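Local coordinates for putative uncharacterized protein (Pyrococcus furiosus, PDB 3UFC) that binds CRISPR RNA and belongs to the Cas6 family of an antiviral defence system, with a putative endoribonuclease-like role, at residues A[126-131]-A[237-242]; A[133-138]-A[200-205]; A[150-155]-A[188-193]; A[183-188]-A[205-210]. All blocks are in the same frame, centred on the assembly; numbering follows the deposited sequence.

How the contacts relate
All four contacts lie in the C-terminal Cas6 region. Contacts 1 and 4 are neighbours in one four-stranded antiparallel sheet: contact 1, at the surface, joins strand 125-130 to the outermost strand 237-239, and contact 4, partly buried, pairs strands 183-197 and 200-213. Contact 2 is the buried one; it ties the chain after strand 125-130 to strand 200-213 and shares S205 with contact 4. Contact 3 also lies at the surface and shares I188 with contact 4. Chemistry follows place. Backbone ladders dominate contacts 1 and 4, with a salt bridge added in contact 4. Contact 2 has one bridge and two waters. Contact 3 is aromatic and proline packing, without a direct hydrogen bond between its segments.

Contact 1: A[126-131]-A[237-242]; sequences NIFSTL and VKIIEE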
# COMPACT_ATOMS: atom_id res chain seq x y z
N ASN A 126 -14.76 -10.07 6.67
CA ASN A 126 -14.42 -9.67 5.31
C ASN A 126 -13.32 -10.55 4.75
O ASN A 126 -12.50 -11.09 5.49
CB ASN A 126 -13.90 -8.23 5.27
CG ASN A 126 -14.79 -7.25 6.01
OD1 ASN A 126 -15.84 -6.85 5.51
ND2 ASN A 126 -14.37 -6.87 7.22
N ILE A 127 -13.30 -10.71 3.43
CA ILE A 127 -12.23 -11.45 2.80
C ILE A 127 -11.43 -10.35 2.09
O ILE A 127 -11.98 -9.63 1.25
CB ILE A 127 -12.73 -12.46 1.76
CG1 ILE A 127 -13.55 -13.56 2.44
CG2 ILE A 127 -11.54 -13.10 1.05
CD1 ILE A 127 -14.07 -14.59 1.46
N PHE A 128 -10.16 -10.22 2.46
CA PHE A 128 -9.30 -9.19 1.87
C PHE A 128 -8.22 -9.82 0.99
O PHE A 128 -7.74 -10.92 1.27
CB PHE A 128 -8.61 -8.36 2.97
CG PHE A 128 -9.53 -7.46 3.75
CD1 PHE A 128 -9.71 -7.64 5.12
CD2 PHE A 128 -10.19 -6.40 3.12
CE1 PHE A 128 -10.52 -6.77 5.86
CE2 PHE A 128 -11.01 -5.53 3.84
CZ PHE A 128 -11.18 -5.71 5.22
N SER A 129 -7.85 -9.11 -0.07
CA SER A 129 -6.80 -9.57 -0.96
C SER A 129 -5.84 -8.40 -1.16
O SER A 129 -6.28 -7.28 -1.44
CB SER A 129 -7.38 -10.02 -2.30
OG SER A 129 -6.36 -10.59 -3.11
N THR A 130 -4.55 -8.66 -1.02
CA THR A 130 -3.54 -7.61 -1.14
C THR A 130 -3.32 -7.04 -2.54
O THR A 130 -3.29 -7.79 -3.52
CB THR A 130 -2.16 -8.10 -0.62
OG1 THR A 130 -1.81 -9.33 -1.25
CG2 THR A 130 -2.20 -8.30 0.88
N LEU A 131 -3.17 -5.72 -2.60
CA LEU A 131 -2.86 -5.02 -3.85
C LEU A 131 -1.37 -4.63 -3.72
O LEU A 131 -0.71 -4.31 -4.70
CB LEU A 131 -3.75 -3.79 -4.03
CG LEU A 131 -5.23 -4.12 -4.25
CD1 LEU A 131 -6.02 -2.84 -4.48
CD2 LEU A 131 -5.38 -5.06 -5.45
N VAL A 237 -5.35 -3.35 0.38
CA VAL A 237 -6.15 -4.52 0.07
C VAL A 237 -7.45 -4.14 -0.64
O VAL A 237 -7.86 -2.99 -0.64
CB VAL A 237 -6.55 -5.30 1.35
CG1 VAL A 237 -5.31 -5.86 2.04
CG2 VAL A 237 -7.31 -4.39 2.29
N LYS A 238 -8.08 -5.15 -1.23
CA LYS A 238 -9.37 -4.97 -1.89
C LYS A 238 -10.27 -6.03 -1.27
O LYS A 238 -9.79 -6.98 -0.67
CB LYS A 238 -9.26 -5.22 -3.39
CG LYS A 238 -8.94 -6.66 -3.75
CD LYS A 238 -8.92 -6.84 -5.26
CE LYS A 238 -8.48 -8.23 -5.66
NZ LYS A 238 -8.41 -8.37 -7.15
N ILE A 239 -11.58 -5.86 -1.41
CA ILE A 239 -12.53 -6.82 -0.88
C ILE A 239 -12.94 -7.79 -1.99
O ILE A 239 -13.10 -7.39 -3.14
CB ILE A 239 -13.80 -6.12 -0.35
CG1 ILE A 239 -13.47 -5.38 0.95
CG2 ILE A 239 -14.92 -7.14 -0.11
CD1 ILE A 239 -14.61 -4.56 1.48
N ILE A 240 -13.08 -9.07 -1.64
CA ILE A 240 -13.52 -10.07 -2.61
C ILE A 240 -14.71 -10.81 -2.00
O ILE A 240 -14.72 -11.12 -0.81
CB ILE A 240 -12.40 -11.07 -2.98
CG1 ILE A 240 -11.81 -11.70 -1.74
CG2 ILE A 240 -11.31 -10.36 -3.78
CD1 ILE A 240 -10.65 -12.64 -2.04
N GLU A 241 -15.72 -11.06 -2.82
CA GLU A 241 -16.93 -11.75 -2.36
C GLU A 241 -16.65 -13.18 -1.90
O GLU A 241 -17.26 -13.66 -0.94
CB GLU A 241 -17.98 -11.75 -3.47
CG GLU A 241 -18.22 -10.39 -4.10
CD GLU A 241 -18.46 -9.29 -3.07
OE1 GLU A 241 -19.36 -9.46 -2.22
OE2 GLU A 241 -17.75 -8.26 -3.13
N GLU A 242 -15.73 -13.86 -2.58
CA GLU A 242 -15.38 -15.23 -2.23
C GLU A 242 -14.20 -15.74 -3.06
O GLU A 242 -14.34 -16.02 -4.25
CB GLU A 242 -16.58 -16.16 -2.45
CG GLU A 242 -16.29 -17.63 -2.14
CD GLU A 242 -17.46 -18.54 -2.46
OE1 GLU A 242 -18.54 -18.36 -1.86
OE2 GLU A 242 -17.29 -19.44 -3.31
O HOH W 1 -15.75 -10.09 1.91
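Strand 126-130 and the short strand 237-239 run antiparallel at one edge of the four-stranded sheet in the C-terminal, ferredoxin-like half of this Cas6 protein. F128 and I239 form a non-hydrogen-bonded pair. Their side chains lie side by side and point the same way: both sit on the same face, and F128 CG and I239 CG1 are each anti to the carbonyl carbon. CE2 of F128 lies 3.8 Å from CG1 of I239. V237 crosses the F128 side chain obliquely, and its CG2 comes 3.6 Å from CD2 of F128. This V237 CG2 sits in the crowded position between the backbone N and the carbonyl carbon. CB of N126 lies over one face of the F128 ring, toward the rim. Y222 of helix 215-224 packs on both F128 and I239, so this helix packs on this part of the sheet.

S129 and K238 point to the other face. The K238 chain is extended beyond CG (chi2 177°) and runs past S129, with CE 4.0 Å from S129 CB. L131 crosses K238 at about a right angle, its CD2 against CD of the lysine. I127 and I240 also cross at about a right angle.

The backbones of S129 and K238 exchange two hydrogen bonds, both in the carbonyl plane; K238 N to S129 O is 2.8 Å. I240 N reaches I127 O at 3.1 Å from above the carbonyl plane. Beyond it a water takes over: it accepts from I127 N at 2.9 Å and donates to I240 O at 3.1 Å.

Contact 2: A[133-138]-A[200-205]; sequences PIVVRT and SYIRGS
Two backbone hydrogen bonds join I134 to S205 in a single antiparallel bridge. I134 N gives to S205 O at 2.9 Å and is nearly straight (172°). S205 N gives to I134 O, also at 2.9 Å but more bent (152°). Each donor stands above the plane of the carbonyl it meets. The touching parts run 115° apart, so the bridge does not grow into a ladder.

Water extends the polar link on both sides of G204. One water can donate to I134 O at 2.8 Å and is hydrogen-bonded to S205 OG. A second accepts from V136 N and can donate to R203 O at 2.7 Å.

The apolar part is small. V135 and I202 cross at about a right angle, with V135 CG2 3.6 Å from I202 CG2. V135 has CG1 anti to the backbone N, and both of its methyls reach the same I202 CG2. G204 passes close to I134, its CA 3.2 Å from I134 O; a CB here would point toward the 133-138 segment and collide with that oxygen.

R137 NH1 makes a salt bridge with D150 OD2, and the other oxygen, OD1, accepts from R203 N. The contact is an isolated beta bridge, buried in the C-terminal Cas6 region. It ties the chain between strands 125-130 and 136-142 to the returning strand of the 183-197/200-213 beta hairpin.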
# COMPACT_ATOMS: atom_id res chain seq x y z
N PRO A 133 2.02 -5.73 -0.75
CA PRO A 133 2.39 -6.58 0.39
C PRO A 133 2.15 -6.02 1.79
O PRO A 133 2.40 -4.85 2.05
CB PRO A 133 3.88 -6.87 0.15
CG PRO A 133 4.05 -6.67 -1.33
CD PRO A 133 3.19 -5.46 -1.60
N ILE A 134 1.67 -6.88 2.68
CA ILE A 134 1.43 -6.47 4.06
C ILE A 134 2.72 -6.69 4.86
O ILE A 134 3.30 -7.78 4.85
CB ILE A 134 0.26 -7.26 4.68
CG1 ILE A 134 -1.06 -6.70 4.13
CG2 ILE A 134 0.28 -7.15 6.21
CD1 ILE A 134 -2.30 -7.47 4.58
N VAL A 135 3.15 -5.64 5.54
CA VAL A 135 4.37 -5.67 6.34
C VAL A 135 4.05 -5.60 7.83
O VAL A 135 3.33 -4.71 8.28
CB VAL A 135 5.29 -4.47 5.98
CG1 VAL A 135 6.56 -4.50 6.84
CG2 VAL A 135 5.65 -4.51 4.50
N VAL A 136 4.57 -6.56 8.58
CA VAL A 136 4.38 -6.61 10.03
C VAL A 136 5.73 -6.98 10.61
O VAL A 136 6.28 -8.04 10.31
CB VAL A 136 3.34 -7.68 10.43
CG1 VAL A 136 3.19 -7.70 11.95
CG2 VAL A 136 1.99 -7.39 9.77
N ARG A 137 6.26 -6.11 11.46
CA ARG A 137 7.57 -6.35 12.04
C ARG A 137 7.63 -6.39 13.56
O ARG A 137 6.69 -5.99 14.25
CB ARG A 137 8.55 -5.29 11.53
CG ARG A 137 8.58 -5.18 10.02
CD ARG A 137 8.39 -3.75 9.58
NE ARG A 137 9.58 -2.93 9.74
CZ ARG A 137 10.69 -3.05 9.00
NH1 ARG A 137 10.75 -3.97 8.05
NH2 ARG A 137 11.71 -2.24 9.20
N THR A 138 8.75 -6.89 14.06
CA THR A 138 9.01 -6.97 15.48
C THR A 138 10.50 -6.67 15.65
O THR A 138 11.22 -6.54 14.66
CB THR A 138 8.68 -8.37 16.04
OG1 THR A 138 8.86 -8.37 17.46
CG2 THR A 138 9.56 -9.43 15.42
N SER A 200 16.87 -0.25 1.94
CA SER A 200 16.74 -1.48 2.71
C SER A 200 15.65 -2.42 2.21
O SER A 200 14.62 -1.98 1.68
CB SER A 200 16.48 -1.14 4.18
OG SER A 200 17.44 -0.22 4.67
N TYR A 201 15.87 -3.71 2.39
CA TYR A 201 14.90 -4.71 2.00
C TYR A 201 13.74 -4.68 2.98
O TYR A 201 13.93 -4.49 4.18
CB TYR A 201 15.49 -6.12 2.04
CG TYR A 201 16.13 -6.61 0.76
CD1 TYR A 201 15.45 -6.55 -0.45
CD2 TYR A 201 17.40 -7.18 0.78
CE1 TYR A 201 16.02 -7.05 -1.63
CE2 TYR A 201 17.98 -7.69 -0.39
CZ TYR A 201 17.28 -7.62 -1.59
OH TYR A 201 17.84 -8.12 -2.74
N ILE A 202 12.53 -4.84 2.46
CA ILE A 202 11.36 -4.91 3.31
C ILE A 202 10.65 -6.17 2.84
O ILE A 202 10.35 -6.31 1.66
CB ILE A 202 10.44 -3.69 3.14
CG1 ILE A 202 11.14 -2.43 3.66
CG2 ILE A 202 9.13 -3.92 3.90
CD1 ILE A 202 10.26 -1.20 3.72
N ARG A 203 10.44 -7.10 3.76
CA ARG A 203 9.78 -8.35 3.43
C ARG A 203 8.34 -8.31 3.91
O ARG A 203 8.07 -7.89 5.03
CB ARG A 203 10.52 -9.53 4.07
CG ARG A 203 11.85 -9.85 3.39
CD ARG A 203 12.69 -10.78 4.25
NE ARG A 203 13.89 -10.10 4.73
CZ ARG A 203 14.94 -9.84 3.97
NH1 ARG A 203 14.95 -10.21 2.69
NH2 ARG A 203 15.98 -9.19 4.47
N GLY A 204 7.43 -8.74 3.04
CA GLY A 204 6.03 -8.73 3.39
C GLY A 204 5.28 -9.91 2.81
O GLY A 204 5.89 -10.84 2.25
N SER A 205 3.96 -9.88 2.91
CA SER A 205 3.15 -10.97 2.43
C SER A 205 2.07 -10.55 1.44
O SER A 205 1.29 -9.62 1.70
CB SER A 205 2.47 -11.67 3.61
OG SER A 205 3.41 -12.02 4.61
O HOH W 2 3.64 -10.04 6.39
O HOH W 3 6.46 -8.34 7.17

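Contact 3: A[150-155]-A[188-193]; sequences DLYPHD and IKFKPT
F190 reaches out from its strand with CG anti to the backbone N (chi1 166°) and meets three consecutive residues. Y152 has CG anti to the carbonyl carbon. The two side chains cross at about a right angle, and CD1 of Y152 lies at the edge of the F190 ring, 4.0 Å from CZ. P153 follows; its CD sits 3.6 Å from CE1 of F190. H154 holds its ring in the crowded position between the backbone N and the carbonyl carbon (chi1 59°). This turns the imidazole edge toward the F190 face in an offset edge-to-face pair, with centroids 5.8 Å apart and planes at 76°.

Y152 to D155 form a type I beta turn, which follows the 136-142/145-151 hairpin and leads toward helix 158-174. D155 N closes it on Y152 O, and the D155 carboxylate folds back: OD1 accepts from Y152 N at 2.7 Å through its anti lone pair. These two bonds fix the shape of the turn, and Y152, P153 and H154 face F190 from it.

P192 crosses the tyrosine at about a right angle, its CB 4.0 Å from CE1 of Y152. The N of P192 lies over one face of the F190 ring, toward the rim. At the far end of the tyrosine, OH is hydrogen-bonded to a water at 3.0 Å. That water gives a weak bond to T193 O.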
# COMPACT_ATOMS: atom_id res chain seq x y z
N ASP A 150 11.03 -8.78 9.88
CA ASP A 150 9.77 -8.89 9.15
C ASP A 150 9.10 -10.24 9.39
O ASP A 150 9.72 -11.30 9.23
CB ASP A 150 10.02 -8.67 7.66
CG ASP A 150 10.57 -7.29 7.37
OD1 ASP A 150 11.12 -7.06 6.27
OD2 ASP A 150 10.45 -6.42 8.25
N LEU A 151 7.83 -10.18 9.76
CA LEU A 151 7.05 -11.38 10.05
C LEU A 151 6.07 -11.74 8.94
O LEU A 151 5.71 -10.89 8.12
CB LEU A 151 6.27 -11.18 11.36
CG LEU A 151 7.13 -10.86 12.59
CD1 LEU A 151 6.23 -10.41 13.74
CD2 LEU A 151 7.94 -12.10 12.99
N TYR A 152 5.64 -13.00 8.93
CA TYR A 152 4.69 -13.53 7.96
C TYR A 152 3.54 -14.15 8.74
O TYR A 152 3.69 -14.46 9.93
CB TYR A 152 5.36 -14.60 7.10
CG TYR A 152 6.63 -14.14 6.42
CD1 TYR A 152 6.58 -13.31 5.31
CD2 TYR A 152 7.88 -14.53 6.90
CE1 TYR A 152 7.75 -12.89 4.68
CE2 TYR A 152 9.05 -14.11 6.28
CZ TYR A 152 8.98 -13.30 5.17
OH TYR A 152 10.13 -12.91 4.53
N PRO A 153 2.38 -14.37 8.09
CA PRO A 153 1.22 -14.95 8.76
C PRO A 153 1.46 -16.26 9.50
O PRO A 153 0.72 -16.58 10.44
CB PRO A 153 0.22 -15.11 7.61
CG PRO A 153 0.57 -13.98 6.70
CD PRO A 153 2.08 -14.06 6.68
N HIS A 154 2.48 -17.03 9.11
CA HIS A 154 2.75 -18.29 9.80
C HIS A 154 3.58 -18.11 11.07
O HIS A 154 3.81 -19.07 11.79
CB HIS A 154 3.42 -19.30 8.86
CG HIS A 154 4.73 -18.84 8.29
ND1 HIS A 154 4.83 -18.24 7.05
CD2 HIS A 154 5.99 -18.90 8.79
CE1 HIS A 154 6.10 -17.96 6.80
NE2 HIS A 154 6.82 -18.35 7.84
N ASP A 155 4.02 -16.89 11.33
CA ASP A 155 4.82 -16.59 12.52
C ASP A 155 3.90 -16.40 13.73
O ASP A 155 2.88 -15.73 13.65
CB ASP A 155 5.64 -15.31 12.30
CG ASP A 155 6.84 -15.54 11.40
OD1 ASP A 155 7.09 -14.70 10.51
OD2 ASP A 155 7.54 -16.55 11.61
N ILE A 188 -5.87 -17.62 3.70
CA ILE A 188 -6.47 -18.39 2.62
C ILE A 188 -5.41 -18.67 1.56
O ILE A 188 -5.27 -19.80 1.11
CB ILE A 188 -7.65 -17.62 1.99
CG1 ILE A 188 -8.76 -17.44 3.03
CG2 ILE A 188 -8.17 -18.37 0.77
CD1 ILE A 188 -9.94 -16.64 2.53
N LYS A 189 -4.65 -17.64 1.19
CA LYS A 189 -3.58 -17.78 0.20
C LYS A 189 -2.38 -16.97 0.69
O LYS A 189 -2.55 -15.95 1.36
CB LYS A 189 -4.02 -17.24 -1.17
CG LYS A 189 -5.23 -17.95 -1.77
CD LYS A 189 -5.60 -17.32 -3.11
CE LYS A 189 -6.87 -17.92 -3.69
NZ LYS A 189 -6.74 -19.38 -3.95
N PHE A 190 -1.17 -17.41 0.36
CA PHE A 190 0.02 -16.71 0.81
C PHE A 190 1.27 -16.93 -0.04
O PHE A 190 1.53 -18.03 -0.52
CB PHE A 190 0.34 -17.12 2.25
CG PHE A 190 1.73 -16.73 2.71
CD1 PHE A 190 2.02 -15.42 3.06
CD2 PHE A 190 2.75 -17.68 2.74
CE1 PHE A 190 3.30 -15.06 3.44
CE2 PHE A 190 4.04 -17.33 3.12
CZ PHE A 190 4.32 -16.01 3.48
N LYS A 191 2.05 -15.86 -0.20
CA LYS A 191 3.32 -15.91 -0.92
C LYS A 191 4.17 -14.76 -0.40
O LYS A 191 3.73 -13.60 -0.39
CB LYS A 191 3.11 -15.79 -2.43
CG LYS A 191 2.61 -14.44 -2.91
CD LYS A 191 3.53 -13.86 -3.97
CE LYS A 191 3.52 -14.67 -5.25
NZ LYS A 191 4.07 -16.04 -5.07
N PRO A 192 5.40 -15.06 0.06
CA PRO A 192 6.31 -14.05 0.60
C PRO A 192 6.87 -13.16 -0.50
O PRO A 192 6.92 -13.55 -1.66
CB PRO A 192 7.40 -14.89 1.25
CG PRO A 192 7.49 -16.06 0.33
CD PRO A 192 6.02 -16.39 0.10
N THR A 193 7.28 -11.95 -0.12
CA THR A 193 7.84 -11.02 -1.09
C THR A 193 8.99 -10.26 -0.45
O THR A 193 9.07 -10.14 0.78
CB THR A 193 6.78 -10.02 -1.58
OG1 THR A 193 7.29 -9.32 -2.72
CG2 THR A 193 6.45 -9.01 -0.48
O HOH W 4 10.19 -12.78 1.56

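Contact 4: A[183-188]-A[205-210]; sequences FRIELI and SLMVFR
E186 and R210 make a salt bridge across the 183-197/200-213 beta hairpin, the pair at one edge of the four-stranded C-terminal sheet, with 183-197 outermost. R210 NH1 gives to E186 OE2 at 2.9 Å. The two side chains lie side by side and point the same way. OE2 lies near the guanidinium plane, but NH1 comes from above the carboxylate plane, and the two planes are 70° apart. E186 has CG in the crowded position (chi1 69°) and is extended beyond it. R210 starts with CG anti to the backbone N and bends at chi3 (-72°), which brings its end back to the carboxylate. Y212 OH also bonds to OE2, so this oxygen has two partners.

The same two residues form a hydrogen-bonded backbone pair. E186 N to R210 O is 2.9 Å, and R210 N to E186 O is 3.0 Å. Both donors lie in the plane of the carbonyl they meet. L187 and F209 form the next, non-hydrogen-bonded pair.

At 188 the strand turns a corner. I188 and K189 both face V208, a classic beta bulge, and I188 N gives to V208 O at 2.9 Å. I188 CB packs on V208 CG1, while its CD1 lies over one face of the R210 guanidinium.

On the other side of the sheet, I185 crosses F209 obliquely, with CG2 3.8 Å from CD2 of the ring. M207 bends at chi3 and sets its CE methyl near both L187 CD2 and I185 CD1, 4.1 Å from the latter.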
# COMPACT_ATOMS: atom_id res chain seq x y z
N PHE A 183 -9.64 -8.45 16.82
CA PHE A 183 -9.86 -9.09 15.53
C PHE A 183 -8.91 -10.25 15.34
O PHE A 183 -7.89 -10.35 16.02
CB PHE A 183 -9.70 -8.09 14.38
CG PHE A 183 -8.26 -7.69 14.09
CD1 PHE A 183 -7.47 -8.47 13.26
CD2 PHE A 183 -7.74 -6.52 14.62
CE1 PHE A 183 -6.15 -8.07 12.95
CE2 PHE A 183 -6.43 -6.11 14.31
CZ PHE A 183 -5.64 -6.90 13.47
N ARG A 184 -9.25 -11.14 14.42
CA ARG A 184 -8.42 -12.29 14.10
C ARG A 184 -8.48 -12.47 12.59
O ARG A 184 -9.31 -11.86 11.92
CB ARG A 184 -8.94 -13.56 14.80
CG ARG A 184 -10.35 -13.97 14.40
CD ARG A 184 -10.71 -15.36 14.95
NE ARG A 184 -12.11 -15.71 14.69
CZ ARG A 184 -13.15 -15.12 15.26
NH1 ARG A 184 -12.97 -14.13 16.13
NH2 ARG A 184 -14.39 -15.50 14.96
N ILE A 185 -7.58 -13.29 12.06
CA ILE A 185 -7.56 -13.52 10.62
C ILE A 185 -7.29 -14.98 10.33
O ILE A 185 -6.69 -15.68 11.15
CB ILE A 185 -6.46 -12.70 9.91
CG1 ILE A 185 -5.08 -13.25 10.29
CG2 ILE A 185 -6.57 -11.23 10.28
CD1 ILE A 185 -3.96 -12.78 9.38
N GLU A 186 -7.73 -15.45 9.18
CA GLU A 186 -7.46 -16.82 8.79
C GLU A 186 -6.91 -16.75 7.37
O GLU A 186 -7.54 -16.23 6.46
CB GLU A 186 -8.71 -17.70 8.87
CG GLU A 186 -9.81 -17.42 7.87
CD GLU A 186 -10.96 -18.40 8.02
OE1 GLU A 186 -10.72 -19.62 7.92
OE2 GLU A 186 -12.11 -17.96 8.23
N LEU A 187 -5.69 -17.26 7.22
CA LEU A 187 -5.00 -17.26 5.93
C LEU A 187 -5.68 -18.15 4.91
O LEU A 187 -6.02 -19.30 5.20
CB LEU A 187 -3.56 -17.74 6.11
CG LEU A 187 -2.41 -16.80 5.76
CD1 LEU A 187 -1.17 -17.65 5.60
CD2 LEU A 187 -2.69 -16.03 4.48
N ILE A 188 -5.87 -17.62 3.70
CA ILE A 188 -6.47 -18.39 2.62
C ILE A 188 -5.41 -18.67 1.56
O ILE A 188 -5.27 -19.80 1.11
CB ILE A 188 -7.65 -17.62 1.99
CG1 ILE A 188 -8.76 -17.44 3.03
CG2 ILE A 188 -8.17 -18.37 0.77
CD1 ILE A 188 -9.94 -16.64 2.53
N SER A 205 3.96 -9.88 2.91
CA SER A 205 3.15 -10.97 2.43
C SER A 205 2.07 -10.55 1.44
O SER A 205 1.29 -9.62 1.70
CB SER A 205 2.47 -11.67 3.61
OG SER A 205 3.41 -12.02 4.61
N LEU A 206 2.04 -11.21 0.29
CA LEU A 206 0.98 -10.98 -0.67
C LEU A 206 0.03 -12.03 -0.12
O LEU A 206 0.42 -13.18 0.08
CB LEU A 206 1.44 -11.31 -2.09
CG LEU A 206 2.29 -10.20 -2.73
CD1 LEU A 206 2.79 -10.63 -4.11
CD2 LEU A 206 1.44 -8.94 -2.86
N MET A 207 -1.21 -11.67 0.16
CA MET A 207 -2.10 -12.65 0.75
C MET A 207 -3.59 -12.40 0.63
O MET A 207 -4.03 -11.28 0.38
CB MET A 207 -1.75 -12.79 2.25
CG MET A 207 -1.81 -11.46 3.03
SD MET A 207 -1.05 -11.45 4.71
CE MET A 207 -2.38 -12.11 5.70
N VAL A 208 -4.35 -13.47 0.79
CA VAL A 208 -5.80 -13.41 0.78
C VAL A 208 -6.12 -13.95 2.16
O VAL A 208 -5.61 -15.02 2.55
CB VAL A 208 -6.42 -14.32 -0.30
CG1 VAL A 208 -7.94 -14.34 -0.15
CG2 VAL A 208 -6.04 -13.81 -1.69
N PHE A 209 -6.91 -13.22 2.93
CA PHE A 209 -7.25 -13.67 4.27
C PHE A 209 -8.63 -13.23 4.67
O PHE A 209 -9.14 -12.22 4.19
CB PHE A 209 -6.24 -13.13 5.30
CG PHE A 209 -6.20 -11.62 5.39
CD1 PHE A 209 -5.54 -10.86 4.42
CD2 PHE A 209 -6.81 -10.95 6.45
CE1 PHE A 209 -5.48 -9.47 4.51
CE2 PHE A 209 -6.75 -9.56 6.55
CZ PHE A 209 -6.08 -8.82 5.57
N ARG A 210 -9.26 -14.02 5.53
CA ARG A 210 -10.58 -13.68 6.02
C ARG A 210 -10.36 -12.98 7.36
O ARG A 210 -9.64 -13.48 8.22
CB ARG A 210 -11.44 -14.95 6.21
CG ARG A 210 -12.86 -14.66 6.65
CD ARG A 210 -13.75 -15.90 6.71
NE ARG A 210 -14.10 -16.42 5.39
CZ ARG A 210 -13.49 -17.44 4.79
NH1 ARG A 210 -12.48 -18.06 5.39
NH2 ARG A 210 -13.89 -17.84 3.59